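Local coordinates for protein putative c-1-tetrahydrofolate synthase, cytoplasmic (Leishmania major, PDB 4A26) that probably oxidises methylenetetrahydrofolate and hydrolyses the resulting methenyl form, a bifunctional dehydrogenase/cyclohydrolase of one-carbon metabolism that works as a homodimer, at residues Leu103-Pro106 / Asn110-Arg113; Leu155-Gly160 / Met186-Thr191; Glu202-Tyr207 / Gly226-Glu231. One frame throughout, in Å; residues are numbered along the deposited sequence.

Contact 1: residues Leu103-Pro106 / Asn110-Arg113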
loop_
_atom_site.group_PDB
_atom_site.type_symbol
_atom_site.label_atom_id
_atom_site.label_comp_id
_atom_site.label_asym_id
_atom_site.label_seq_id
_atom_site.Cartn_x
_atom_site.Cartn_y
_atom_site.Cartn_z
ATOM N N LEU A 103 -7.037 21.640 -0.729
ATOM C CA LEU A 103 -6.785 21.458 -2.156
ATOM C C LEU A 103 -8.035 21.799 -2.974
ATOM O O LEU A 103 -9.150 21.746 -2.451
ATOM C CB LEU A 103 -6.365 20.010 -2.424
ATOM C CG LEU A 103 -5.080 19.532 -1.734
ATOM C CD1 LEU A 103 -4.927 18.025 -1.862
ATOM C CD2 LEU A 103 -3.857 20.249 -2.298
ATOM N N PRO A 104 -7.860 22.159 -4.259
ATOM C CA PRO A 104 -6.595 22.344 -4.975
ATOM C C PRO A 104 -5.986 23.732 -4.793
ATOM O O PRO A 104 -6.705 24.731 -4.769
ATOM C CB PRO A 104 -6.994 22.142 -6.438
ATOM C CG PRO A 104 -8.399 22.601 -6.501
ATOM C CD PRO A 104 -9.016 22.250 -5.168
ATOM N N LEU A 105 -4.661 23.774 -4.685
ATOM C CA LEU A 105 -3.907 25.026 -4.659
ATOM C C LEU A 105 -3.913 25.667 -6.044
ATOM O O LEU A 105 -4.237 25.004 -7.031
ATOM C CB LEU A 105 -2.457 24.761 -4.250
ATOM C CG LEU A 105 -2.201 24.156 -2.869
ATOM C CD1 LEU A 105 -0.807 23.563 -2.805
ATOM C CD2 LEU A 105 -2.386 25.192 -1.776
ATOM N N PRO A 106 -3.554 26.962 -6.130
ATOM C CA PRO A 106 -3.377 27.587 -7.438
ATOM C C PRO A 106 -2.382 26.821 -8.318
ATOM O O PRO A 106 -1.496 26.136 -7.800
ATOM C CB PRO A 106 -2.844 28.978 -7.087
ATOM C CG PRO A 106 -3.415 29.265 -5.761
ATOM C CD PRO A 106 -3.469 27.949 -5.040
ATOM N N ASN A 110 3.217 23.749 -6.416
ATOM C CA ASN A 110 3.353 22.298 -6.454
ATOM C C ASN A 110 2.735 21.708 -5.187
ATOM O O ASN A 110 3.184 22.014 -4.081
ATOM C CB ASN A 110 4.835 21.926 -6.554
ATOM C CG ASN A 110 5.066 20.442 -6.796
ATOM O OD1 ASN A 110 4.295 19.588 -6.350
ATOM N ND2 ASN A 110 6.145 20.130 -7.496
ATOM N N GLU A 111 1.715 20.863 -5.352
ATOM C CA GLU A 111 0.951 20.327 -4.217
ATOM C C GLU A 111 1.701 19.233 -3.467
ATOM O O GLU A 111 1.845 19.303 -2.245
ATOM C CB GLU A 111 -0.400 19.778 -4.683
ATOM C CG GLU A 111 -1.324 20.832 -5.277
ATOM C CD GLU A 111 -2.707 20.294 -5.612
ATOM O OE1 GLU A 111 -3.073 19.205 -5.109
ATOM O OE2 GLU A 111 -3.429 20.969 -6.380
ATOM N N ASN A 112 2.160 18.219 -4.198
ATOM C CA ASN A 112 2.917 17.112 -3.600
ATOM C C ASN A 112 4.133 17.606 -2.816
ATOM O O ASN A 112 4.471 17.055 -1.771
ATOM C CB ASN A 112 3.368 16.115 -4.676
ATOM C CG ASN A 112 2.213 15.339 -5.286
ATOM O OD1 ASN A 112 1.177 15.148 -4.657
ATOM N ND2 ASN A 112 2.396 14.880 -6.519
ATOM N N ARG A 113 4.777 18.650 -3.331
ATOM C CA ARG A 113 5.943 19.253 -2.684
ATOM C C ARG A 113 5.560 20.015 -1.413
ATOM O O ARG A 113 6.288 19.972 -0.421
ATOM C CB ARG A 113 6.683 20.163 -3.678
ATOM C CG ARG A 113 7.792 21.032 -3.085
ATOM C CD ARG A 113 8.894 21.336 -4.110
ATOM N NE ARG A 113 9.471 22.673 -3.940
ATOM C CZ ARG A 113 10.291 23.040 -2.954
ATOM N NH1 ARG A 113 10.655 22.181 -2.003
ATOM N NH2 ARG A 113 10.750 24.289 -2.913
#

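Contact 2: residues Leu155-Gly160 / Met186-Thr191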
loop_
_atom_site.group_PDB
_atom_site.type_symbol
_atom_site.label_atom_id
_atom_site.label_comp_id
_atom_site.label_asym_id
_atom_site.label_seq_id
_atom_site.Cartn_x
_atom_site.Cartn_y
_atom_site.Cartn_z
ATOM N N LEU A 155 -18.074 2.596 9.458
ATOM C CA LEU A 155 -19.464 2.342 9.068
ATOM C C LEU A 155 -19.836 0.868 9.211
ATOM O O LEU A 155 -20.898 0.544 9.736
ATOM C CB LEU A 155 -19.710 2.793 7.621
ATOM C CG LEU A 155 -20.456 4.112 7.391
ATOM C CD1 LEU A 155 -20.212 5.118 8.505
ATOM C CD2 LEU A 155 -20.053 4.694 6.038
ATOM N N LEU A 156 -18.957 -0.015 8.743
ATOM C CA LEU A 156 -19.191 -1.459 8.812
ATOM C C LEU A 156 -19.133 -1.967 10.249
ATOM O O LEU A 156 -20.094 -2.548 10.741
ATOM C CB LEU A 156 -18.172 -2.212 7.950
ATOM C CG LEU A 156 -18.210 -1.929 6.444
ATOM C CD1 LEU A 156 -16.965 -2.474 5.777
ATOM C CD2 LEU A 156 -19.457 -2.521 5.809
ATOM N N LYS A 157 -18.002 -1.738 10.916
ATOM C CA LYS A 157 -17.806 -2.149 12.310
ATOM C C LYS A 157 -18.981 -1.754 13.194
ATOM O O LYS A 157 -19.455 -2.551 14.008
ATOM C CB LYS A 157 -16.540 -1.511 12.887
ATOM C CG LYS A 157 -15.232 -2.135 12.419
ATOM C CD LYS A 157 -14.062 -1.606 13.245
ATOM C CE LYS A 157 -12.814 -2.456 13.089
ATOM N NZ LYS A 157 -12.146 -2.204 11.790
ATOM N N ARG A 158 -19.433 -0.514 13.026
ATOM C CA ARG A 158 -20.492 0.049 13.856
ATOM C C ARG A 158 -21.891 -0.440 13.498
ATOM O O ARG A 158 -22.817 -0.264 14.282
ATOM C CB ARG A 158 -20.434 1.577 13.825
ATOM C CG ARG A 158 -19.367 2.135 14.749
ATOM C CD ARG A 158 -19.355 3.643 14.748
ATOM N NE ARG A 158 -18.895 4.176 16.027
ATOM C CZ ARG A 158 -19.684 4.455 17.063
ATOM N NH1 ARG A 158 -20.999 4.250 17.005
ATOM N NH2 ARG A 158 -19.150 4.940 18.174
ATOM N N CYS A 159 -22.043 -1.043 12.325
ATOM C CA CYS A 159 -23.287 -1.719 11.957
ATOM C C CYS A 159 -23.230 -3.217 12.261
ATOM O O CYS A 159 -24.187 -3.944 11.998
ATOM C CB CYS A 159 -23.601 -1.497 10.478
ATOM S SG CYS A 159 -24.171 0.166 10.114
ATOM N N GLY A 160 -22.110 -3.669 12.819
ATOM C CA GLY A 160 -21.926 -5.073 13.165
ATOM C C GLY A 160 -21.620 -5.933 11.957
ATOM O O GLY A 160 -21.707 -7.163 12.024
ATOM N N MET A 186 -8.524 -5.718 3.714
ATOM C CA MET A 186 -7.615 -6.871 3.763
ATOM C C MET A 186 -6.966 -6.972 5.131
ATOM O O MET A 186 -6.781 -8.065 5.659
ATOM C CB MET A 186 -6.524 -6.784 2.690
ATOM C CG MET A 186 -5.469 -7.893 2.795
ATOM S SD MET A 186 -4.467 -8.104 1.317
ATOM C CE MET A 186 -3.677 -6.497 1.208
ATOM N N LYS A 187 -6.619 -5.821 5.694
ATOM C CA LYS A 187 -6.088 -5.737 7.050
ATOM C C LYS A 187 -7.117 -6.273 8.054
ATOM O O LYS A 187 -6.752 -6.822 9.100
ATOM C CB LYS A 187 -5.732 -4.283 7.357
ATOM C CG LYS A 187 -5.135 -4.014 8.723
ATOM C CD LYS A 187 -5.081 -2.504 8.980
ATOM C CE LYS A 187 -4.166 -2.170 10.139
ATOM N NZ LYS A 187 -4.472 -2.976 11.365
ATOM N N GLU A 188 -8.398 -6.121 7.719
ATOM C CA GLU A 188 -9.486 -6.663 8.530
ATOM C C GLU A 188 -9.807 -8.125 8.143
ATOM O O GLU A 188 -10.771 -8.711 8.646
ATOM C CB GLU A 188 -10.732 -5.773 8.403
ATOM C CG GLU A 188 -11.268 -5.286 9.743
ATOM C CD GLU A 188 -10.401 -4.213 10.388
ATOM O OE1 GLU A 188 -9.728 -3.455 9.667
ATOM O OE2 GLU A 188 -10.405 -4.117 11.628
ATOM N N ASN A 189 -8.987 -8.689 7.255
ATOM C CA ASN A 189 -9.026 -10.102 6.858
ATOM C C ASN A 189 -10.191 -10.491 5.950
ATOM O O ASN A 189 -10.586 -11.662 5.888
ATOM C CB ASN A 189 -8.915 -11.027 8.076
ATOM C CG ASN A 189 -7.549 -10.960 8.724
ATOM O OD1 ASN A 189 -6.587 -10.473 8.123
ATOM N ND2 ASN A 189 -7.449 -11.453 9.955
ATOM N N ALA A 190 -10.723 -9.503 5.236
ATOM C CA ALA A 190 -11.620 -9.761 4.119
ATOM C C ALA A 190 -10.728 -10.022 2.919
ATOM O O ALA A 190 -9.643 -9.453 2.819
ATOM C CB ALA A 190 -12.527 -8.569 3.862
ATOM N N THR A 191 -11.164 -10.899 2.026
ATOM C CA THR A 191 -10.401 -11.187 0.828
ATOM C C THR A 191 -10.875 -10.204 -0.232
ATOM O O THR A 191 -12.049 -10.193 -0.593
ATOM C CB THR A 191 -10.566 -12.649 0.398
ATOM O OG1 THR A 191 -10.186 -13.500 1.489
ATOM C CG2 THR A 191 -9.694 -12.959 -0.796
#

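Contact 3: residues Glu202-Tyr207 / Gly226-Glu231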
loop_
_atom_site.group_PDB
_atom_site.type_symbol
_atom_site.label_atom_id
_atom_site.label_comp_id
_atom_site.label_asym_id
_atom_site.label_seq_id
_atom_site.Cartn_x
_atom_site.Cartn_y
_atom_site.Cartn_z
ATOM N N GLU A 202 -17.857 -8.142 -17.549
ATOM C CA GLU A 202 -18.277 -9.497 -17.191
ATOM C C GLU A 202 -17.590 -9.975 -15.919
ATOM O O GLU A 202 -18.223 -10.598 -15.068
ATOM C CB GLU A 202 -18.011 -10.480 -18.330
ATOM C CG GLU A 202 -18.814 -10.202 -19.592
ATOM C CD GLU A 202 -18.096 -9.278 -20.565
ATOM O OE1 GLU A 202 -17.417 -8.329 -20.107
ATOM O OE2 GLU A 202 -18.207 -9.509 -21.791
ATOM N N ASP A 203 -16.298 -9.672 -15.795
ATOM C CA ASP A 203 -15.534 -10.013 -14.595
ATOM C C ASP A 203 -16.043 -9.191 -13.417
ATOM O O ASP A 203 -16.388 -9.747 -12.377
ATOM C CB ASP A 203 -14.036 -9.767 -14.796
ATOM C CG ASP A 203 -13.433 -10.632 -15.903
ATOM O OD1 ASP A 203 -14.129 -11.516 -16.449
ATOM O OD2 ASP A 203 -12.246 -10.420 -16.227
ATOM N N MET A 204 -16.109 -7.871 -13.586
ATOM C CA MET A 204 -16.667 -6.999 -12.553
ATOM C C MET A 204 -17.948 -7.620 -12.010
ATOM O O MET A 204 -18.071 -7.841 -10.808
ATOM C CB MET A 204 -16.958 -5.604 -13.110
ATOM C CG MET A 204 -17.497 -4.606 -12.074
ATOM S SD MET A 204 -18.792 -3.537 -12.734
ATOM C CE MET A 204 -20.069 -4.752 -13.033
ATOM N N ILE A 205 -18.886 -7.921 -12.903
ATOM C CA ILE A 205 -20.129 -8.591 -12.520
ATOM C C ILE A 205 -19.866 -9.911 -11.784
ATOM O O ILE A 205 -20.499 -10.184 -10.764
ATOM C CB ILE A 205 -21.052 -8.854 -13.743
ATOM C CG1 ILE A 205 -21.614 -7.534 -14.279
ATOM C CG2 ILE A 205 -22.203 -9.780 -13.361
ATOM C CD1 ILE A 205 -22.431 -7.677 -15.541
ATOM N N ASP A 206 -18.933 -10.716 -12.293
ATOM C CA ASP A 206 -18.633 -12.022 -11.696
ATOM C C ASP A 206 -18.102 -11.879 -10.273
ATOM O O ASP A 206 -18.523 -12.607 -9.375
ATOM C CB ASP A 206 -17.635 -12.810 -12.555
ATOM C CG ASP A 206 -17.432 -14.242 -12.059
ATOM O OD1 ASP A 206 -18.427 -14.887 -11.667
ATOM O OD2 ASP A 206 -16.280 -14.727 -12.068
ATOM N N TYR A 207 -17.187 -10.933 -10.074
ATOM C CA TYR A 207 -16.646 -10.654 -8.744
ATOM C C TYR A 207 -17.736 -10.206 -7.773
ATOM O O TYR A 207 -17.791 -10.684 -6.637
ATOM C CB TYR A 207 -15.554 -9.583 -8.808
ATOM C CG TYR A 207 -14.227 -10.058 -9.366
ATOM C CD1 TYR A 207 -13.482 -11.033 -8.709
ATOM C CD2 TYR A 207 -13.704 -9.512 -10.530
ATOM C CE1 TYR A 207 -12.259 -11.460 -9.209
ATOM C CE2 TYR A 207 -12.486 -9.935 -11.041
ATOM C CZ TYR A 207 -11.766 -10.907 -10.377
ATOM O OH TYR A 207 -10.554 -11.324 -10.880
ATOM N N GLY A 226 -28.705 -3.239 -8.882
ATOM C CA GLY A 226 -29.086 -4.040 -7.723
ATOM C C GLY A 226 -28.941 -5.541 -7.897
ATOM O O GLY A 226 -28.645 -6.243 -6.938
ATOM N N GLU A 227 -29.150 -6.036 -9.111
ATOM C CA GLU A 227 -29.065 -7.473 -9.375
ATOM C C GLU A 227 -27.638 -8.026 -9.317
ATOM O O GLU A 227 -27.454 -9.236 -9.181
ATOM C CB GLU A 227 -29.683 -7.820 -10.732
ATOM C CG GLU A 227 -29.014 -7.144 -11.926
ATOM C CD GLU A 227 -28.995 -8.020 -13.161
ATOM O OE1 GLU A 227 -28.427 -9.130 -13.101
ATOM O OE2 GLU A 227 -29.541 -7.596 -14.196
ATOM N N TRP A 228 -26.636 -7.155 -9.437
ATOM C CA TRP A 228 -25.238 -7.581 -9.354
ATOM C C TRP A 228 -24.817 -7.806 -7.907
ATOM O O TRP A 228 -23.817 -8.472 -7.642
ATOM C CB TRP A 228 -24.301 -6.547 -9.987
ATOM C CG TRP A 228 -24.620 -6.193 -11.415
ATOM C CD1 TRP A 228 -25.365 -6.917 -12.299
ATOM C CD2 TRP A 228 -24.171 -5.033 -12.125
ATOM N NE1 TRP A 228 -25.426 -6.270 -13.507
ATOM C CE2 TRP A 228 -24.701 -5.112 -13.429
ATOM C CE3 TRP A 228 -23.377 -3.934 -11.782
ATOM C CZ2 TRP A 228 -24.462 -4.134 -14.396
ATOM C CZ3 TRP A 228 -23.142 -2.961 -12.738
ATOM C CH2 TRP A 228 -23.683 -3.068 -14.033
ATOM N N ILE A 229 -25.578 -7.241 -6.976
ATOM C CA ILE A 229 -25.260 -7.327 -5.556
ATOM C C ILE A 229 -25.727 -8.674 -5.023
ATOM O O ILE A 229 -26.856 -9.081 -5.277
ATOM C CB ILE A 229 -25.949 -6.190 -4.746
ATOM C CG1 ILE A 229 -25.690 -4.819 -5.390
ATOM C CG2 ILE A 229 -25.484 -6.203 -3.298
ATOM C CD1 ILE A 229 -24.272 -4.601 -5.871
ATOM N N LYS A 230 -24.851 -9.361 -4.295
ATOM C CA LYS A 230 -25.186 -10.646 -3.697
ATOM C C LYS A 230 -26.266 -10.461 -2.643
ATOM O O LYS A 230 -26.216 -9.526 -1.840
ATOM C CB LYS A 230 -23.945 -11.271 -3.063
ATOM C CG LYS A 230 -24.141 -12.653 -2.439
ATOM C CD LYS A 230 -22.936 -13.018 -1.572
ATOM C CE LYS A 230 -23.066 -14.405 -0.958
ATOM N NZ LYS A 230 -21.910 -14.714 -0.070
ATOM N N GLU A 231 -27.235 -11.369 -2.642
ATOM C CA GLU A 231 -28.354 -11.313 -1.706
ATOM C C GLU A 231 -27.839 -11.388 -0.264
ATOM O O GLU A 231 -27.271 -12.399 0.142
ATOM C CB GLU A 231 -29.327 -12.457 -2.003
ATOM C CG GLU A 231 -30.751 -12.217 -1.565
ATOM C CD GLU A 231 -31.704 -13.255 -2.126
ATOM O OE1 GLU A 231 -31.610 -13.554 -3.337
ATOM O OE2 GLU A 231 -32.542 -13.781 -1.360
#

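Contact 1: residues Leu103-Pro106 / Asn110-Arg113
E111 reaches between L103 and L105 with its extended side chain, overlapping one leucine with its carboxylate and the other with its CG methylene. Its CG, anti to the carbonyl carbon (chi1 -63°), aims the chain at the 103-106 loop, with L105 CD1 3.7 Å from E111 CG and 3.9 Å from E111 CA. L105 and E111 run past each other in opposite senses, and L103 crosses over the far end, its CD2 lying 3.5 Å from E111 CD. Beyond that, E111 OE2 comes to 3.7 Å from P104 CA and 3.5 Å from L105 N, without the geometry of a hydrogen bond; the cis peptide before P104 lies in the run of loop that this carboxylate follows. The segment comes after strand 98-101 in the catalytic domain. On the other side of the turn N110 is the N-cap of helix 111-116: its OD1 accepts from R113 N at 3.2 Å, while Q80 bonds to N110 N. L105 is buried against V45 and L83. The contact is therefore carried by van der Waals packing: OE1 rests against the L103 methyl groups and OE2 beside the P104-L105 backbone, a largely apolar setting for a charged group that takes no hydrogen bond from the loop.

Contact 2: residues Leu155-Gly160 / Met186-Thr191
K157 and E188 approach from opposite directions, the lysine from the last turn of helix 147-159 and the glutamate from just past helix 178-187, and the ammonium settles over the carboxylate. K157 NZ donates to E188 OE2 at 2.6 Å, and this charged hydrogen bond is the salt bridge that joins the two segments. The lysine chain is extended as far as CE and then bends (chi4 76°), which swings the ammonium group onto the acid. The donor arrives from above the carboxylate, 80° out of its plane. E188 OE1 is farther away, 3.5 Å from K157 NZ, so the grip is one-sided. E188 is bent at chi2, turning its carboxylate across to the lysine.

Neighbouring charges have partners of their own: R158 pairs with E21, and K187 with E141. N189 OD1 accepts from R173 of the second subunit, whose H196 bonds to A190 O and whose T199 pairs with T191 OG1. Both helix ends are closed by Schellman motifs. In the first, G160 N donates to K157 O at 3.1 Å; in the second, N189 N reaches M186 O at 2.8 Å and A190 N bonds to L185 O. Both C-prime residues, G160 and N189, have positive phi.

M163 lies against the side chains of K157 and E188 alike. The bridge thus sits at the surface between the C-terminal ends of two helices, one leading into strand 167-171 and the other into strand 191-195, outermost of the sheet within this chain, in the Rossmann-type NAD(P)-binding domain.

Contact 3: residues Glu202-Tyr207 / Gly226-Glu231
W228 lays one face of its indole over the side chains of M204 and I205 on helix 201-209. Its CB points toward the helix, and CG, set anti to the carbonyl carbon (chi1 -56°), carries the ring across both residues. Moving outward, the five-membered ring comes first: I205 CG1 lies over it, 4.0 Å from its centroid and only 9° off the normal, a CH-pi contact. Over the same face, I205 CD1 is 3.9 Å from W228 NE1, and W228 CE2, at the ring fusion, is 4.0 Å from I205 CG1. Farther out the six-membered ring belongs to M204. W228 CE3 and CZ3 are the atoms nearest to M204 CE, with CZ3 at 3.6 Å, and CH2 follows at 4.1 Å from the same methyl. That methyl makes a second CH-pi contact, 3.9 Å from the six-ring centroid. Bends at chi2 and chi3 fold the methionine so that its CE, rather than its sulfur, leads; M204 SD stands obliquely, 5.2 Å from the centroid.

M204 also packs on V195 and L171 of the sheet, and Y207 on V169, so M204 lies between the tryptophan and the strands. D206 forms a salt bridge with R167 of the second subunit; K230 pairs with D212 of its own chain. Helix 201-209 is the crossover from strand 191-195 to strand 213-216, which lie on either side of strand 167-171, and W228 belongs to the next link, before strand 234-237: a Met-aromatic contact within a Rossmann-type domain.

Overall arrangement
From the N terminus the three contacts follow in series, each loop closing before the next opens, with neither nesting nor crossing. Contact 1 closes a short turn between strand 98-101 and helix 111-116 in the catalytic domain. Contact 2 spans 25 residues, including strand 167-171, and links the ends of helices 147-159 and 178-187. Contact 3 closes a loop around strand 213-216, joining helix 201-209 to the segment before strand 234-237. Contacts 2 and 3 share the nucleotide-binding domain, their centres about 20 Å apart. All three have residues that meet the second subunit, contact 1 through N112 alone. Contact 1 lies about 33 Å from contact 2, centre to centre, across the chain's middle.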